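Local coordinates for protein neural cell adhesion molecule 1, 140 kDa isoform (Homo sapiens, PDB 2E3V) that probably mediates cell adhesion as a membrane glycoprotein of neural cells, the part modelled being its first fibronectin type III domain, at residues 11-16 against 82-87; 22-27 against 68-73; 40-45 against 55-60; 77-82 against 98-103. All coordinates share one frame; numbering follows the deposited sequence.

Contact 1 (11-16 against 82-87)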
loop_
_atom_site.group_PDB
_atom_site.type_symbol
_atom_site.label_atom_id
_atom_site.label_comp_id
_atom_site.label_asym_id
_atom_site.label_seq_id
_atom_site.Cartn_x
_atom_site.Cartn_y
_atom_site.Cartn_z
ATOM N N PRO A 11 6.768 4.534 -5.403
ATOM C CA PRO A 11 7.008 4.627 -3.972
ATOM C C PRO A 11 7.928 3.501 -3.506
ATOM O O PRO A 11 8.103 2.492 -4.208
ATOM C CB PRO A 11 5.612 4.428 -3.375
ATOM C CG PRO A 11 4.669 4.827 -4.450
ATOM C CD PRO A 11 5.334 4.402 -5.718
ATOM N N SER A 12 8.509 3.684 -2.333
ATOM C CA SER A 12 9.315 2.656 -1.710
ATOM C C SER A 12 8.626 2.304 -0.406
ATOM O O SER A 12 8.487 3.165 0.464
ATOM C CB SER A 12 10.734 3.177 -1.450
ATOM O OG SER A 12 11.447 2.316 -0.573
ATOM N N ILE A 13 8.183 1.054 -0.275
ATOM C CA ILE A 13 7.541 0.600 0.964
ATOM C C ILE A 13 8.643 0.395 2.000
ATOM O O ILE A 13 9.617 -0.319 1.744
ATOM C CB ILE A 13 6.688 -0.675 0.758
ATOM C CG1 ILE A 13 5.540 -0.367 -0.211
ATOM C CG2 ILE A 13 6.140 -1.192 2.112
ATOM C CD1 ILE A 13 4.774 -1.590 -0.710
ATOM N N ASP A 14 8.494 1.045 3.154
ATOM C CA ASP A 14 9.549 1.063 4.168
ATOM C C ASP A 14 9.212 0.370 5.468
ATOM O O ASP A 14 10.104 -0.021 6.228
ATOM C CB ASP A 14 9.926 2.514 4.452
ATOM C CG ASP A 14 10.505 3.192 3.238
ATOM O OD1 ASP A 14 11.272 2.530 2.506
ATOM O OD2 ASP A 14 10.179 4.369 3.003
ATOM N N GLN A 15 7.921 0.261 5.737
ATOM C CA GLN A 15 7.449 -0.361 6.954
ATOM C C GLN A 15 5.985 -0.739 6.798
ATOM O O GLN A 15 5.168 0.067 6.337
ATOM C CB GLN A 15 7.615 0.592 8.137
ATOM C CG GLN A 15 7.155 0.013 9.466
ATOM C CD GLN A 15 7.339 0.962 10.622
ATOM O OE1 GLN A 15 7.768 2.111 10.454
ATOM N NE2 GLN A 15 7.017 0.485 11.820
ATOM N N VAL A 16 5.661 -1.973 7.165
ATOM C CA VAL A 16 4.276 -2.393 7.217
ATOM C C VAL A 16 3.970 -2.811 8.641
ATOM O O VAL A 16 4.731 -3.570 9.250
ATOM C CB VAL A 16 3.963 -3.560 6.245
ATOM C CG1 VAL A 16 2.502 -3.968 6.353
ATOM C CG2 VAL A 16 4.291 -3.160 4.814
ATOM N N VAL A 82 2.536 -6.859 -1.184
ATOM C CA VAL A 82 1.909 -5.560 -1.341
ATOM C C VAL A 82 2.821 -4.662 -2.166
ATOM O O VAL A 82 4.055 -4.731 -2.056
ATOM C CB VAL A 82 1.526 -4.907 0.027
ATOM C CG1 VAL A 82 2.746 -4.724 0.930
ATOM C CG2 VAL A 82 0.795 -3.573 -0.182
ATOM N N ARG A 83 2.208 -3.853 -3.019
ATOM C CA ARG A 83 2.951 -2.899 -3.832
ATOM C C ARG A 83 2.109 -1.648 -4.031
ATOM O O ARG A 83 0.884 -1.665 -3.812
ATOM C CB ARG A 83 3.347 -3.512 -5.176
ATOM C CG ARG A 83 2.181 -4.060 -5.972
ATOM C CD ARG A 83 2.678 -4.877 -7.148
ATOM N NE ARG A 83 1.596 -5.243 -8.053
ATOM C CZ ARG A 83 1.732 -6.056 -9.099
ATOM N NH1 ARG A 83 2.913 -6.590 -9.384
ATOM N NH2 ARG A 83 0.680 -6.330 -9.867
ATOM N N LEU A 84 2.772 -0.575 -4.447
ATOM C CA LEU A 84 2.155 0.740 -4.544
ATOM C C LEU A 84 2.600 1.485 -5.779
ATOM O O LEU A 84 3.734 1.350 -6.210
ATOM C CB LEU A 84 2.587 1.580 -3.340
ATOM C CG LEU A 84 1.818 1.758 -2.046
ATOM C CD1 LEU A 84 1.024 0.542 -1.593
ATOM C CD2 LEU A 84 2.827 2.164 -1.003
ATOM N N ALA A 85 1.695 2.272 -6.346
ATOM C CA ALA A 85 2.028 3.172 -7.436
ATOM C C ALA A 85 1.449 4.549 -7.126
ATOM O O ALA A 85 0.445 4.671 -6.415
ATOM C CB ALA A 85 1.498 2.655 -8.749
ATOM N N ALA A 86 2.095 5.578 -7.662
ATOM C CA ALA A 86 1.647 6.954 -7.510
ATOM C C ALA A 86 1.082 7.462 -8.830
ATOM O O ALA A 86 1.538 7.069 -9.905
ATOM C CB ALA A 86 2.807 7.843 -7.052
ATOM N N LEU A 87 0.089 8.338 -8.732
ATOM C CA LEU A 87 -0.551 8.946 -9.885
ATOM C C LEU A 87 -0.439 10.460 -9.792
ATOM O O LEU A 87 -0.712 11.038 -8.746
ATOM C CB LEU A 87 -2.044 8.570 -9.930
ATOM C CG LEU A 87 -2.994 9.395 -10.821
ATOM C CD1 LEU A 87 -2.851 9.023 -12.283
ATOM C CD2 LEU A 87 -4.448 9.211 -10.403
#

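Contact 2 (22-27 against 68-73)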
loop_
_atom_site.group_PDB
_atom_site.type_symbol
_atom_site.label_atom_id
_atom_site.label_comp_id
_atom_site.label_asym_id
_atom_site.label_seq_id
_atom_site.Cartn_x
_atom_site.Cartn_y
_atom_site.Cartn_z
ATOM N N THR A 22 -6.233 -5.945 8.824
ATOM C CA THR A 22 -5.780 -4.708 8.215
ATOM C C THR A 22 -4.263 -4.626 8.270
ATOM O O THR A 22 -3.618 -5.344 9.046
ATOM C CB THR A 22 -6.357 -3.447 8.920
ATOM O OG1 THR A 22 -5.846 -3.365 10.255
ATOM C CG2 THR A 22 -7.885 -3.437 8.948
ATOM N N ALA A 23 -3.702 -3.760 7.428
ATOM C CA ALA A 23 -2.272 -3.503 7.417
ATOM C C ALA A 23 -2.009 -2.048 7.063
ATOM O O ALA A 23 -2.581 -1.507 6.109
ATOM C CB ALA A 23 -1.566 -4.412 6.436
ATOM N N GLN A 24 -1.151 -1.418 7.845
ATOM C CA GLN A 24 -0.762 -0.045 7.575
ATOM C C GLN A 24 0.542 -0.111 6.819
ATOM O O GLN A 24 1.522 -0.676 7.313
ATOM C CB GLN A 24 -0.621 0.742 8.869
ATOM C CG GLN A 24 -1.957 1.031 9.556
ATOM C CD GLN A 24 -1.770 1.910 10.764
ATOM O OE1 GLN A 24 -0.913 1.645 11.612
ATOM N NE2 GLN A 24 -2.554 2.981 10.845
ATOM N N VAL A 25 0.543 0.436 5.608
ATOM C CA VAL A 25 1.709 0.365 4.738
ATOM C C VAL A 25 2.321 1.748 4.604
ATOM O O VAL A 25 1.685 2.658 4.057
ATOM C CB VAL A 25 1.340 -0.161 3.328
ATOM C CG1 VAL A 25 2.574 -0.171 2.423
ATOM C CG2 VAL A 25 0.716 -1.567 3.420
ATOM N N GLN A 26 3.540 1.900 5.119
ATOM C CA GLN A 26 4.267 3.157 5.021
ATOM C C GLN A 26 5.313 3.114 3.940
ATOM O O GLN A 26 6.057 2.140 3.801
ATOM C CB GLN A 26 4.899 3.568 6.342
ATOM C CG GLN A 26 3.942 4.336 7.243
ATOM C CD GLN A 26 4.617 4.815 8.504
ATOM O OE1 GLN A 26 4.619 6.017 8.807
ATOM N NE2 GLN A 26 5.238 3.890 9.226
ATOM N N PHE A 27 5.385 4.211 3.201
ATOM C CA PHE A 27 6.255 4.301 2.056
ATOM C C PHE A 27 6.853 5.691 1.974
ATOM O O PHE A 27 6.405 6.631 2.650
ATOM C CB PHE A 27 5.433 4.038 0.781
ATOM C CG PHE A 27 4.322 5.042 0.568
ATOM C CD1 PHE A 27 4.552 6.218 -0.142
ATOM C CD2 PHE A 27 3.055 4.818 1.096
ATOM C CE1 PHE A 27 3.524 7.150 -0.320
ATOM C CE2 PHE A 27 2.027 5.748 0.922
ATOM C CZ PHE A 27 2.264 6.910 0.212
ATOM N N ILE A 68 1.318 7.000 4.186
ATOM C CA ILE A 68 0.684 5.777 4.634
ATOM C C ILE A 68 -0.602 5.466 3.889
ATOM O O ILE A 68 -1.372 6.369 3.553
ATOM C CB ILE A 68 0.410 5.871 6.165
ATOM C CG1 ILE A 68 0.185 4.507 6.816
ATOM C CG2 ILE A 68 -0.763 6.823 6.486
ATOM C CD1 ILE A 68 0.422 4.578 8.348
ATOM N N VAL A 69 -0.802 4.181 3.610
ATOM C CA VAL A 69 -2.100 3.690 3.148
ATOM C C VAL A 69 -2.471 2.474 4.001
ATOM O O VAL A 69 -1.609 1.694 4.398
ATOM C CB VAL A 69 -2.133 3.367 1.620
ATOM C CG1 VAL A 69 -1.886 4.643 0.809
ATOM C CG2 VAL A 69 -1.146 2.273 1.246
ATOM N N THR A 70 -3.750 2.329 4.304
ATOM C CA THR A 70 -4.197 1.208 5.097
ATOM C C THR A 70 -4.995 0.277 4.206
ATOM O O THR A 70 -5.928 0.698 3.524
ATOM C CB THR A 70 -5.052 1.649 6.290
ATOM O OG1 THR A 70 -4.276 2.518 7.116
ATOM C CG2 THR A 70 -5.514 0.435 7.122
ATOM N N ILE A 71 -4.591 -0.980 4.206
ATOM C CA ILE A 71 -5.288 -2.018 3.471
ATOM C C ILE A 71 -6.192 -2.714 4.467
ATOM O O ILE A 71 -5.772 -3.020 5.585
ATOM C CB ILE A 71 -4.313 -3.022 2.854
ATOM C CG1 ILE A 71 -3.370 -2.308 1.882
ATOM C CG2 ILE A 71 -5.096 -4.158 2.172
ATOM C CD1 ILE A 71 -2.172 -3.121 1.501
ATOM N N VAL A 72 -7.439 -2.945 4.068
ATOM C CA VAL A 72 -8.426 -3.558 4.951
ATOM C C VAL A 72 -9.044 -4.795 4.300
ATOM O O VAL A 72 -8.799 -5.068 3.128
ATOM C CB VAL A 72 -9.537 -2.546 5.370
ATOM C CG1 VAL A 72 -8.909 -1.266 5.955
ATOM C CG2 VAL A 72 -10.458 -2.214 4.193
ATOM N N GLY A 73 -9.811 -5.547 5.079
ATOM C CA GLY A 73 -10.518 -6.728 4.572
ATOM C C GLY A 73 -9.602 -7.903 4.332
ATOM O O GLY A 73 -9.878 -8.752 3.476
#

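Contact 3 (40-45 against 55-60)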
loop_
_atom_site.group_PDB
_atom_site.type_symbol
_atom_site.label_atom_id
_atom_site.label_comp_id
_atom_site.label_asym_id
_atom_site.label_seq_id
_atom_site.Cartn_x
_atom_site.Cartn_y
_atom_site.Cartn_z
ATOM N N LYS A 40 -2.911 10.840 -6.365
ATOM C CA LYS A 40 -3.417 9.656 -5.700
ATOM C C LYS A 40 -2.348 8.575 -5.626
ATOM O O LYS A 40 -1.320 8.664 -6.295
ATOM C CB LYS A 40 -4.599 9.077 -6.493
ATOM C CG LYS A 40 -5.728 10.052 -6.830
ATOM C CD LYS A 40 -6.527 10.444 -5.603
ATOM C CE LYS A 40 -7.594 11.464 -5.968
ATOM N NZ LYS A 40 -8.431 11.805 -4.788
ATOM N N TYR A 41 -2.619 7.552 -4.818
ATOM C CA TYR A 41 -1.800 6.343 -4.778
ATOM C C TYR A 41 -2.721 5.168 -5.023
ATOM O O TYR A 41 -3.899 5.208 -4.663
ATOM C CB TYR A 41 -1.105 6.151 -3.425
ATOM C CG TYR A 41 -0.074 7.201 -3.133
ATOM C CD1 TYR A 41 1.227 7.076 -3.625
ATOM C CD2 TYR A 41 -0.392 8.319 -2.373
ATOM C CE1 TYR A 41 2.184 8.048 -3.366
ATOM C CE2 TYR A 41 0.555 9.297 -2.111
ATOM C CZ TYR A 41 1.837 9.150 -2.611
ATOM O OH TYR A 41 2.777 10.104 -2.356
ATOM N N LYS A 42 -2.179 4.138 -5.654
ATOM C CA LYS A 42 -2.907 2.901 -5.861
ATOM C C LYS A 42 -2.086 1.790 -5.234
ATOM O O LYS A 42 -0.910 1.597 -5.576
ATOM C CB LYS A 42 -3.150 2.636 -7.345
ATOM C CG LYS A 42 -4.052 1.413 -7.600
ATOM C CD LYS A 42 -4.336 1.224 -9.072
ATOM C CE LYS A 42 -5.347 0.113 -9.274
ATOM N NZ LYS A 42 -5.704 -0.134 -10.713
ATOM N N ALA A 43 -2.695 1.104 -4.277
ATOM C CA ALA A 43 -2.084 -0.040 -3.630
ATOM C C ALA A 43 -2.642 -1.317 -4.240
ATOM O O ALA A 43 -3.813 -1.372 -4.633
ATOM C CB ALA A 43 -2.367 -0.019 -2.150
ATOM N N GLU A 44 -1.796 -2.336 -4.333
ATOM C CA GLU A 44 -2.223 -3.662 -4.776
ATOM C C GLU A 44 -1.666 -4.672 -3.790
ATOM O O GLU A 44 -0.556 -4.509 -3.301
ATOM C CB GLU A 44 -1.720 -3.970 -6.187
ATOM C CG GLU A 44 -2.342 -3.094 -7.268
ATOM C CD GLU A 44 -1.814 -3.401 -8.659
ATOM O OE1 GLU A 44 -2.628 -3.499 -9.596
ATOM O OE2 GLU A 44 -0.584 -3.545 -8.824
ATOM N N TRP A 45 -2.441 -5.703 -3.483
ATOM C CA TRP A 45 -1.987 -6.730 -2.553
ATOM C C TRP A 45 -2.554 -8.078 -2.983
ATOM O O TRP A 45 -3.553 -8.148 -3.702
ATOM C CB TRP A 45 -2.364 -6.390 -1.101
ATOM C CG TRP A 45 -3.849 -6.292 -0.885
ATOM C CD1 TRP A 45 -4.683 -7.266 -0.402
ATOM C CD2 TRP A 45 -4.679 -5.165 -1.187
ATOM N NE1 TRP A 45 -5.980 -6.805 -0.376
ATOM C CE2 TRP A 45 -6.002 -5.518 -0.851
ATOM C CE3 TRP A 45 -4.428 -3.884 -1.709
ATOM C CZ2 TRP A 45 -7.078 -4.637 -1.019
ATOM C CZ3 TRP A 45 -5.497 -3.008 -1.869
ATOM C CH2 TRP A 45 -6.805 -3.392 -1.527
ATOM N N SER A 55 -6.868 -4.273 -5.309
ATOM C CA SER A 55 -6.323 -2.920 -5.368
ATOM C C SER A 55 -7.263 -1.942 -4.699
ATOM O O SER A 55 -8.448 -2.211 -4.556
ATOM C CB SER A 55 -6.122 -2.483 -6.813
ATOM O OG SER A 55 -7.374 -2.396 -7.455
ATOM N N LYS A 56 -6.724 -0.802 -4.302
ATOM C CA LYS A 56 -7.533 0.253 -3.720
ATOM C C LYS A 56 -6.822 1.572 -3.984
ATOM O O LYS A 56 -5.584 1.628 -4.029
ATOM C CB LYS A 56 -7.735 0.031 -2.217
ATOM C CG LYS A 56 -8.615 1.077 -1.554
ATOM C CD LYS A 56 -8.970 0.696 -0.136
ATOM C CE LYS A 56 -9.875 1.738 0.472
ATOM N NZ LYS A 56 -10.431 1.291 1.779
ATOM N N TRP A 57 -7.612 2.618 -4.201
ATOM C CA TRP A 57 -7.067 3.951 -4.421
ATOM C C TRP A 57 -7.092 4.763 -3.135
ATOM O O TRP A 57 -7.975 4.581 -2.280
ATOM C CB TRP A 57 -7.874 4.669 -5.500
ATOM C CG TRP A 57 -7.619 4.167 -6.878
ATOM C CD1 TRP A 57 -8.254 3.132 -7.511
ATOM C CD2 TRP A 57 -6.670 4.689 -7.811
ATOM N NE1 TRP A 57 -7.755 2.980 -8.786
ATOM C CE2 TRP A 57 -6.781 3.922 -8.994
ATOM C CE3 TRP A 57 -5.725 5.736 -7.759
ATOM C CZ2 TRP A 57 -5.988 4.166 -10.123
ATOM C CZ3 TRP A 57 -4.944 5.976 -8.882
ATOM C CH2 TRP A 57 -5.084 5.195 -10.049
ATOM N N TYR A 58 -6.150 5.695 -3.035
ATOM C CA TYR A 58 -5.978 6.522 -1.855
ATOM C C TYR A 58 -5.632 7.933 -2.276
ATOM O O TYR A 58 -4.833 8.133 -3.188
ATOM C CB TYR A 58 -4.815 5.988 -0.998
ATOM C CG TYR A 58 -5.026 4.579 -0.509
ATOM C CD1 TYR A 58 -5.646 4.337 0.721
ATOM C CD2 TYR A 58 -4.640 3.487 -1.288
ATOM C CE1 TYR A 58 -5.853 3.047 1.166
ATOM C CE2 TYR A 58 -4.858 2.190 -0.858
ATOM C CZ TYR A 58 -5.461 1.975 0.373
ATOM O OH TYR A 58 -5.664 0.689 0.815
ATOM N N ASP A 59 -6.239 8.904 -1.604
ATOM C CA ASP A 59 -5.960 10.290 -1.870
ATOM C C ASP A 59 -4.539 10.601 -1.408
ATOM O O ASP A 59 -4.139 10.187 -0.315
ATOM C CB ASP A 59 -6.944 11.189 -1.141
ATOM C CG ASP A 59 -6.699 12.644 -1.437
ATOM O OD1 ASP A 59 -6.877 13.049 -2.611
ATOM O OD2 ASP A 59 -6.314 13.372 -0.498
ATOM N N ALA A 60 -3.780 11.309 -2.242
ATOM C CA ALA A 60 -2.383 11.622 -1.904
ATOM C C ALA A 60 -2.269 12.572 -0.718
ATOM O O ALA A 60 -1.411 12.388 0.138
ATOM C CB ALA A 60 -1.625 12.187 -3.103
HETATM O O HOH W 1 -8.027 -1.355 -10.173
#

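Contact 4 (77-82 against 98-103)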
loop_
_atom_site.group_PDB
_atom_site.type_symbol
_atom_site.label_atom_id
_atom_site.label_comp_id
_atom_site.label_asym_id
_atom_site.label_seq_id
_atom_site.Cartn_x
_atom_site.Cartn_y
_atom_site.Cartn_z
ATOM N N GLU A 77 -3.606 -14.238 10.043
ATOM C CA GLU A 77 -2.581 -15.280 9.879
ATOM C C GLU A 77 -2.296 -15.607 8.408
ATOM O O GLU A 77 -2.074 -16.768 8.050
ATOM C CB GLU A 77 -2.971 -16.553 10.650
ATOM C CG GLU A 77 -2.988 -16.379 12.162
ATOM C CD GLU A 77 -3.349 -17.644 12.915
ATOM O OE1 GLU A 77 -4.167 -18.447 12.414
ATOM O OE2 GLU A 77 -2.821 -17.830 14.030
ATOM N N THR A 78 -2.300 -14.577 7.567
ATOM C CA THR A 78 -2.124 -14.747 6.124
ATOM C C THR A 78 -0.990 -13.873 5.605
ATOM O O THR A 78 -0.858 -12.704 6.000
ATOM C CB THR A 78 -3.440 -14.428 5.366
ATOM O OG1 THR A 78 -4.479 -15.302 5.826
ATOM C CG2 THR A 78 -3.281 -14.592 3.847
ATOM N N THR A 79 -0.164 -14.443 4.732
ATOM C CA THR A 79 0.927 -13.688 4.121
ATOM C C THR A 79 0.469 -13.038 2.819
ATOM O O THR A 79 -0.156 -13.686 1.982
ATOM C CB THR A 79 2.186 -14.556 3.920
ATOM O OG1 THR A 79 2.626 -15.042 5.194
ATOM C CG2 THR A 79 3.320 -13.749 3.286
ATOM N N TYR A 80 0.758 -11.743 2.689
ATOM C CA TYR A 80 0.412 -10.943 1.519
ATOM C C TYR A 80 1.625 -10.260 0.910
ATOM O O TYR A 80 2.540 -9.853 1.622
ATOM C CB TYR A 80 -0.567 -9.825 1.896
ATOM C CG TYR A 80 -1.929 -10.303 2.300
ATOM C CD1 TYR A 80 -2.949 -10.419 1.361
ATOM C CD2 TYR A 80 -2.199 -10.650 3.622
ATOM C CE1 TYR A 80 -4.207 -10.877 1.729
ATOM C CE2 TYR A 80 -3.453 -11.099 4.003
ATOM C CZ TYR A 80 -4.454 -11.209 3.050
ATOM O OH TYR A 80 -5.694 -11.666 3.417
ATOM N N ALA A 81 1.613 -10.141 -0.412
ATOM C CA ALA A 81 2.542 -9.279 -1.110
ATOM C C ALA A 81 1.805 -7.965 -1.214
ATOM O O ALA A 81 0.576 -7.946 -1.296
ATOM C CB ALA A 81 2.830 -9.820 -2.510
ATOM N N VAL A 82 2.536 -6.859 -1.184
ATOM C CA VAL A 82 1.909 -5.560 -1.341
ATOM C C VAL A 82 2.821 -4.662 -2.166
ATOM O O VAL A 82 4.055 -4.731 -2.056
ATOM C CB VAL A 82 1.526 -4.907 0.027
ATOM C CG1 VAL A 82 2.746 -4.724 0.930
ATOM C CG2 VAL A 82 0.795 -3.573 -0.182
ATOM N N ALA A 98 7.550 -5.219 -4.740
ATOM C CA ALA A 98 6.635 -5.755 -3.759
ATOM C C ALA A 98 7.320 -5.867 -2.409
ATOM O O ALA A 98 8.527 -6.127 -2.315
ATOM C CB ALA A 98 6.106 -7.111 -4.201
ATOM N N SER A 99 6.545 -5.597 -1.373
ATOM C CA SER A 99 6.946 -5.887 -0.015
ATOM C C SER A 99 5.983 -6.962 0.435
ATOM O O SER A 99 5.123 -7.389 -0.339
ATOM C CB SER A 99 6.860 -4.645 0.861
ATOM O OG SER A 99 7.855 -3.727 0.455
ATOM N N GLU A 100 6.135 -7.436 1.657
ATOM C CA GLU A 100 5.241 -8.468 2.153
ATOM C C GLU A 100 5.030 -8.300 3.645
ATOM O O GLU A 100 5.825 -7.642 4.325
ATOM C CB GLU A 100 5.794 -9.858 1.852
ATOM C CG GLU A 100 7.051 -10.214 2.622
ATOM C CD GLU A 100 7.493 -11.631 2.361
ATOM O OE1 GLU A 100 7.979 -11.909 1.240
ATOM O OE2 GLU A 100 7.370 -12.466 3.284
ATOM N N PHE A 101 3.964 -8.911 4.146
ATOM C CA PHE A 101 3.658 -8.861 5.567
ATOM C C PHE A 101 2.766 -10.043 5.870
ATOM O O PHE A 101 2.157 -10.615 4.966
ATOM C CB PHE A 101 2.954 -7.546 5.938
ATOM C CG PHE A 101 1.653 -7.319 5.210
ATOM C CD1 PHE A 101 0.455 -7.811 5.726
ATOM C CD2 PHE A 101 1.623 -6.607 4.012
ATOM C CE1 PHE A 101 -0.745 -7.617 5.053
ATOM C CE2 PHE A 101 0.422 -6.404 3.329
ATOM C CZ PHE A 101 -0.767 -6.903 3.852
ATOM N N LYS A 102 2.698 -10.419 7.141
ATOM C CA LYS A 102 1.791 -11.476 7.539
ATOM C C LYS A 102 0.860 -10.880 8.583
ATOM O O LYS A 102 1.310 -10.316 9.578
ATOM C CB LYS A 102 2.542 -12.694 8.077
ATOM C CG LYS A 102 1.624 -13.849 8.479
ATOM C CD LYS A 102 2.405 -15.096 8.868
ATOM C CE LYS A 102 1.453 -16.201 9.295
ATOM N NZ LYS A 102 2.144 -17.510 9.457
ATOM N N THR A 103 -0.440 -10.994 8.338
ATOM C CA THR A 103 -1.421 -10.491 9.282
ATOM C C THR A 103 -1.375 -11.326 10.560
ATOM O O THR A 103 -1.068 -12.524 10.528
ATOM C CB THR A 103 -2.838 -10.541 8.693
ATOM O OG1 THR A 103 -3.070 -11.845 8.162
ATOM C CG2 THR A 103 -3.005 -9.494 7.576
#

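Contact 1 (11-16 against 82-87)
Ile13 drops its side chain from strand 12-16 onto strand 82-87, and it carries the middle of this contact. Its CB holds CG1 on the side of the backbone N, opposite the carbonyl carbon (chi1 -63°), which sends the longer branch across toward the other strand. CG1 meets the branch tip of Leu84, with Ile13 CG1 3.8 Å from Leu84 CD2, the two side chains lying at about a right angle. Beyond it the chain is extended, and the terminal methyl reaches the backbone: Ile13 CD1 sits 3.5 Å from Val82 O and 3.8 Å from Arg83 CA. The same methyl also meets a branch of Val82, at 4.1 Å from Ile13 CD1 to Val82 CG1.

Pro11 makes the second patch, the CG and CD atoms of its ring set against the chain at Leu84. Pro11 CD comes 3.5 Å from Leu84 O, and Pro11 CG is 4.0 Å from Leu84 CB. Val16 adds a looser touch at the other end, through CG2 to Val82 CG1.

No hydrogen bond crosses between the segments. The strand axes stay 7.5 Å apart at closest and run at 130°, so side chains of 11-16 meet both side chains and backbone of 82-87, with no backbone pairing. Phe27 and Ala43 also pack on Leu84, one from each sheet, while Ser99 touches Ile13. Arg83 starts away from 11-16, and its NE forms a salt bridge with Glu44 OE2. This is face-to-face packing of two beta sheets, the interior of the fibronectin type III sandwich.

Contact 2 (22-27 against 68-73)
Strands 23-27 and 68-71 form an antiparallel pair in the three-stranded sheet of the fibronectin type III sandwich, with 68-71 as one of its two outer strands. Two hydrogen-bonded pairs hold it. Ala23 and Ile71 exchange bonds in both directions, Ile71 N reaching Ala23 O at 2.8 Å. Val25 and Val69 do the same, and Val25 N meets Val69 O at 2.8 Å.

The inward face carries Ala23, Val25, Val69 and Ile71. Val25 CG2 lies 3.8 Å from Ile71 CD1, its neighbour on the diagonal, and Val25 CB packs on Val69 CG2. In Val25, CG1 stands anti to the backbone N (chi1 178°), which leaves CG2 near that N and directed at Ile71. Phe27 reaches back to the start of the other strand, its CE2 3.6 Å from Ile68 N and 4.1 Å from Val69 CG1. Tyr58 of the facing sheet bonds through OH to Thr70 O and packs on Val69 and Ile71.

On the opposite face the aliphatic parts of two glutamines border Ile68. Ile68 CD1 sits 3.7 Å from Gln26 CG and also meets Gln24 CB, while Gln24 runs alongside Thr70, its CG 3.7 Å from Thr70 OG1. The chemistry therefore splits by face: branched hydrocarbon turns into the sandwich, whereas on the outer face the glutamines give their methylenes to Ile68.

Contact 3 (40-45 against 55-60)
Lys42 lies over the Trp57 ring, its chain fully extended. CG is anti to the backbone N (chi1 -174°), which carries the methylenes along the indole: Lys42 CB stands 3.9 Å from the centroid of the six-membered ring, almost on its normal, a CH-pi contact, and Lys42 CD is 3.5 Å from Trp57 CZ2. At the tip, Lys42 NZ donates to a water at 2.7 Å that is also bonded to Ser55 OG.

Lys40 comes to the edge of the same indole with its CB. Its chain bends at chi2 (-71°), and NZ turns to Asp59 OD1 at 2.9 Å, a salt bridge on the anti lone pair. Asp59 OD2 meanwhile caps Glu62 N at the start of helix 60-64.

On the inner face, Ala43 CB packs 3.6 Å from Tyr58 CE2. Trp45 CH2 is 3.6 Å from Lys56 CB, which sits at the edge of the indole, while Ser55 N lies over one face. Tyr41 CE2 rests on Ala60 CB.

Backbone bonds pair Tyr41 with Tyr58 and Ala43 with Lys56. The whole is an antiparallel beta hairpin of a fibronectin type III domain, in which 54-59 is an edge strand of the four-stranded sheet and 38-47 lies next to it.

Contact 4 (77-82 against 98-103)
Tyr80 and Phe101 face each other across a hydrogen-bonded pair, yet their rings hardly overlap: the planes are near parallel, at 21°, but slid apart, with centroids 5.5 Å from each other. What lies over the phenylalanine is the tyrosine methylene. Tyr80 CB is 3.9 Å from the centroid of the Phe101 ring, a CH-pi contact over the face, and 3.5 Å from Phe101 CZ. Phe101 reaches this place because CG stands between its own backbone N and carbonyl carbon (chi1 60°), which tips the ring back across the neighbouring strand. At the ring's edge, Val82 CG1 comes 3.7 Å from Phe101 CE2, the two side chains at about a right angle.

Thr103 finishes the pair at the other end. Its hydroxyl accepts from the backbone, Thr78 N to Thr103 OG1 at 2.9 Å, while Thr103 N donates to Thr78 O; OG1 is also bonded to Lys75 O. Thr103 CG2 touches Tyr80 CE2 at 3.9 Å. On the other face, the methylenes of Lys102 run obliquely past Thr79, with Lys102 CG 3.6 Å from Thr79 OG1.

Backbone bonds link Tyr80 to Phe101 and Val82 to Ser99 in both directions. Strand 79-88 is flanked by 91-102 on this side and by 38-47 on the other, while Phe101 packs inward on Val16 and Pro18 of strand 12-18 and on Ala23 of strand 23-28.

In the fold
The four contacts outline a two-sheet sandwich. Contact 2 lies within the three-stranded sheet; contacts 3 and 4 lie within the four-stranded one, and contact 1 bridges the two. Contacts 1 and 3 have centres about 9 Å apart, and contacts 3 and 4, on separate hairpins of one sheet, about 16 Å. Along the chain, contact 3 is nested inside contact 2, which is nested inside contact 1; contact 4 follows contacts 2 and 3 and alternates with contact 1, sharing Val82 on strand 79-88. Early and late strands are thereby tied into one compact domain: as in the fibronectin type III fold, strands distant in sequence close one sandwich.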